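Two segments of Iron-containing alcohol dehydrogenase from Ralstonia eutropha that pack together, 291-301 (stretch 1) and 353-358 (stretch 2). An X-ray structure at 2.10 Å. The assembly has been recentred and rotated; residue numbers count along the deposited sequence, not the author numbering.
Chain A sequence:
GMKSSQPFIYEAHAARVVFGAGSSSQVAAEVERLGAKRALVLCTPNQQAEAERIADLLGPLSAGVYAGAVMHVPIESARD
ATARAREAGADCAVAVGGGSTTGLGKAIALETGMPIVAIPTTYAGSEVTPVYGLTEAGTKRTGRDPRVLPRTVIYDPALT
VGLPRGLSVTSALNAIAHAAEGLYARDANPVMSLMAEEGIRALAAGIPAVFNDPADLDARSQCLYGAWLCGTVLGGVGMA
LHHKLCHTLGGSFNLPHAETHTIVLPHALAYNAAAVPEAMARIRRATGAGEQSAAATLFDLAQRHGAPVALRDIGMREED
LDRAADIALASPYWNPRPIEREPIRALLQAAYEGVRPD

Stretch 1 (291-301) EQSAAATLFDL
Stretch 2 (353-358) EGVRPD

The contact is a chain terminus laid against the start of a helix: the C-terminal tail, extended from Val355 on, packs along the first turns of the helix that begins at Ala294, held by a capping serine at one end, a bidentate salt bridge, and the Phe299 ring, which packs under Arg356 with Gly354 O at its edge. Together the two sides bury 420 Å².

Stretch 1 begins as loop, with Gln292 and Ser293 at phi/psi of -71/157 and -68/158, and turns helical at Ala294. From there phi lies between -50 and -71° and psi between -34 and -56°, and i to i-4 backbone bonds run from Thr297 N to Ser293 O (3.1 Å) through Leu301 N to Thr297 O (3.0 Å). Stretch 2 leaves a helix at Gly354, whose phi/psi of 75/37 is a conformation that favours glycine. Val355, Arg356 and Pro357 then extend, at -74/127, -66/124 and -65/161. The tail runs against the helix direction, so that Gly354 lies near Phe299 and Asp358 near Ser293; the register is set by Ala296 CA and Pro357 CA, 5.2 Å apart.

Ser293 does two jobs with one hydroxyl. In the p rotamer (chi1 61°), its OG accepts from Ala296 N at 3.0 Å, the N-cap bond, and donates to Asp358 O at 2.6 Å, tying the terminal carboxylate to the helix start. Water 1 reinforces the link, accepting from Ser293 N (2.8 Å) and donating to Asp358 OXT (2.4 Å). A small polar residue suits this position because its short side chain reaches both partners.

Next along the helix the surface is apolar. Ala295 points toward the tail, with its CB 3.7 Å from Pro357 CB, on the proline ring, while Ala296 CB meets the tail backbone, 3.6 Å from Pro357 O. Pro357, buried and with its ring C-gamma exo, also places CD 3.8 Å from Phe299 CD2.

Phe299 (chi1 180°, t; chi2 -86°) points toward the tail and is buried, 77 Å² of it covered by stretch 2. One face receives Arg356: its CA sits 3.7 Å from the Phe299 ring centroid, 11° off the ring normal, a CH-pi contact, and Arg356 CG comes within 3.6 Å of Phe299 CD1. At the ring edge, Gly354 O approaches Phe299 CZ at 3.5 Å.

Arg356 loses the largest area, 99 Å², although it remains exposed overall. Its side chain is extended, with chi1 to chi3 all t (-174°, 179°, -173°) and chi4 -93°, which carries the guanidinium past the ring to Asp300. Asp300 (chi1 -68°, m; chi2 -12°) leaves CA sideways, but its carboxylate comes nearer the tail. The resulting salt bridge is nearly linear at both bonds: Arg356 NE to Asp300 OD1 is 2.9 Å at 174°, and Arg356 NH2 to Asp300 OD2 is 2.8 Å at 177°. Asp300 OD2 thus lies at the guanidinium edge, leaving a face for Ala296 CB, 3.6 Å from Arg356 NH2.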

# COMPACT_ATOMS: atom_id res chain seq x y z
N GLU A 291 13.63 1.91 26.39
CA GLU A 291 13.04 2.95 27.22
C GLU A 291 13.46 4.37 26.82
O GLU A 291 12.98 5.32 27.39
CB GLU A 291 13.32 2.69 28.73
CG GLU A 291 12.49 1.50 29.26
CD GLU A 291 10.95 1.69 28.99
OE1 GLU A 291 10.31 2.50 29.70
OE2 GLU A 291 10.40 1.02 28.06
N GLN A 292 14.35 4.51 25.85
CA GLN A 292 14.75 5.85 25.42
C GLN A 292 13.64 6.56 24.67
O GLN A 292 12.76 5.93 24.06
CB GLN A 292 15.93 5.75 24.46
CG GLN A 292 17.23 5.19 25.07
CD GLN A 292 18.34 5.13 24.04
OE1 GLN A 292 18.13 5.40 22.84
NE2 GLN A 292 19.52 4.75 24.49
N SER A 293 13.70 7.88 24.67
CA SER A 293 12.79 8.67 23.86
C SER A 293 13.07 8.48 22.36
O SER A 293 14.14 8.09 21.97
CB SER A 293 12.89 10.16 24.22
OG SER A 293 14.19 10.67 23.99
N ALA A 294 12.06 8.76 21.53
CA ALA A 294 12.18 8.74 20.09
C ALA A 294 13.25 9.78 19.73
O ALA A 294 14.24 9.49 19.02
CB ALA A 294 10.84 9.08 19.44
N ALA A 295 13.08 10.98 20.29
CA ALA A 295 14.01 12.07 20.09
C ALA A 295 15.49 11.67 20.34
O ALA A 295 16.36 11.87 19.50
CB ALA A 295 13.65 13.25 20.98
N ALA A 296 15.78 11.16 21.53
CA ALA A 296 17.16 10.83 21.86
C ALA A 296 17.72 9.76 20.95
O ALA A 296 18.92 9.80 20.59
CB ALA A 296 17.30 10.41 23.34
N THR A 297 16.87 8.79 20.61
CA THR A 297 17.27 7.66 19.80
C THR A 297 17.65 8.11 18.39
O THR A 297 18.66 7.66 17.87
CB THR A 297 16.20 6.52 19.82
OG1 THR A 297 15.97 6.12 21.17
CG2 THR A 297 16.64 5.30 19.04
N LEU A 298 16.86 9.00 17.79
CA LEU A 298 17.14 9.48 16.42
C LEU A 298 18.37 10.40 16.39
O LEU A 298 19.14 10.41 15.43
CB LEU A 298 15.87 10.15 15.83
CG LEU A 298 14.83 9.05 15.54
CD1 LEU A 298 13.45 9.57 15.34
CD2 LEU A 298 15.36 8.23 14.29
N PHE A 299 18.55 11.17 17.46
CA PHE A 299 19.73 11.98 17.64
C PHE A 299 20.96 11.08 17.62
O PHE A 299 21.89 11.34 16.88
CB PHE A 299 19.69 12.70 18.97
CG PHE A 299 20.88 13.55 19.22
CD1 PHE A 299 22.02 13.00 19.79
CD2 PHE A 299 20.85 14.90 18.95
CE1 PHE A 299 23.16 13.81 20.06
CE2 PHE A 299 21.98 15.71 19.24
CZ PHE A 299 23.12 15.16 19.78
N ASP A 300 20.94 10.02 18.42
CA ASP A 300 22.05 9.06 18.46
C ASP A 300 22.29 8.38 17.12
O ASP A 300 23.43 8.09 16.78
CB ASP A 300 21.85 7.95 19.51
CG ASP A 300 21.91 8.44 20.92
OD1 ASP A 300 22.33 9.60 21.14
OD2 ASP A 300 21.50 7.67 21.82
N LEU A 301 21.23 8.08 16.39
CA LEU A 301 21.39 7.41 15.09
C LEU A 301 22.18 8.31 14.13
O LEU A 301 23.00 7.82 13.30
CB LEU A 301 20.01 7.11 14.49
CG LEU A 301 19.86 6.22 13.26
CD1 LEU A 301 20.49 4.87 13.58
CD2 LEU A 301 18.35 6.10 12.94
N GLU A 353 22.65 24.30 18.82
CA GLU A 353 23.72 23.83 19.67
C GLU A 353 23.95 22.34 19.60
O GLU A 353 24.99 21.90 19.97
CB GLU A 353 23.43 24.25 21.12
CG GLU A 353 23.61 25.77 21.35
CD GLU A 353 23.11 26.24 22.71
OE1 GLU A 353 22.62 25.40 23.49
OE2 GLU A 353 23.16 27.46 23.00
N GLY A 354 23.01 21.56 19.12
CA GLY A 354 23.23 20.13 19.03
C GLY A 354 23.14 19.44 20.38
O GLY A 354 23.89 18.51 20.66
N VAL A 355 22.23 19.91 21.20
CA VAL A 355 21.96 19.31 22.49
C VAL A 355 21.19 17.99 22.26
O VAL A 355 20.21 17.96 21.53
CB VAL A 355 21.13 20.27 23.38
CG1 VAL A 355 20.89 19.66 24.80
CG2 VAL A 355 21.82 21.65 23.51
N ARG A 356 21.68 16.90 22.81
CA ARG A 356 20.95 15.63 22.78
C ARG A 356 19.67 15.76 23.62
O ARG A 356 19.74 16.13 24.77
CB ARG A 356 21.78 14.53 23.40
CG ARG A 356 21.13 13.16 23.27
CD ARG A 356 22.01 12.12 23.89
NE ARG A 356 21.55 10.75 23.67
CZ ARG A 356 20.77 10.02 24.48
NH1 ARG A 356 20.27 10.54 25.57
NH2 ARG A 356 20.45 8.76 24.16
N PRO A 357 18.50 15.50 23.04
CA PRO A 357 17.28 15.60 23.85
C PRO A 357 17.27 14.56 24.94
O PRO A 357 18.01 13.60 24.87
CB PRO A 357 16.15 15.32 22.84
CG PRO A 357 16.77 15.62 21.50
CD PRO A 357 18.21 15.28 21.61
N ASP A 358 16.44 14.76 25.96
CA ASP A 358 16.37 13.78 27.04
C ASP A 358 15.67 12.54 26.46
O ASP A 358 14.84 12.64 25.53
CB ASP A 358 15.55 14.28 28.21
CG ASP A 358 16.18 15.47 28.92
OD1 ASP A 358 17.41 15.54 29.04
OD2 ASP A 358 15.42 16.33 29.36
OXT ASP A 358 15.95 11.45 26.96
O HOH W 1 15.47 9.13 26.50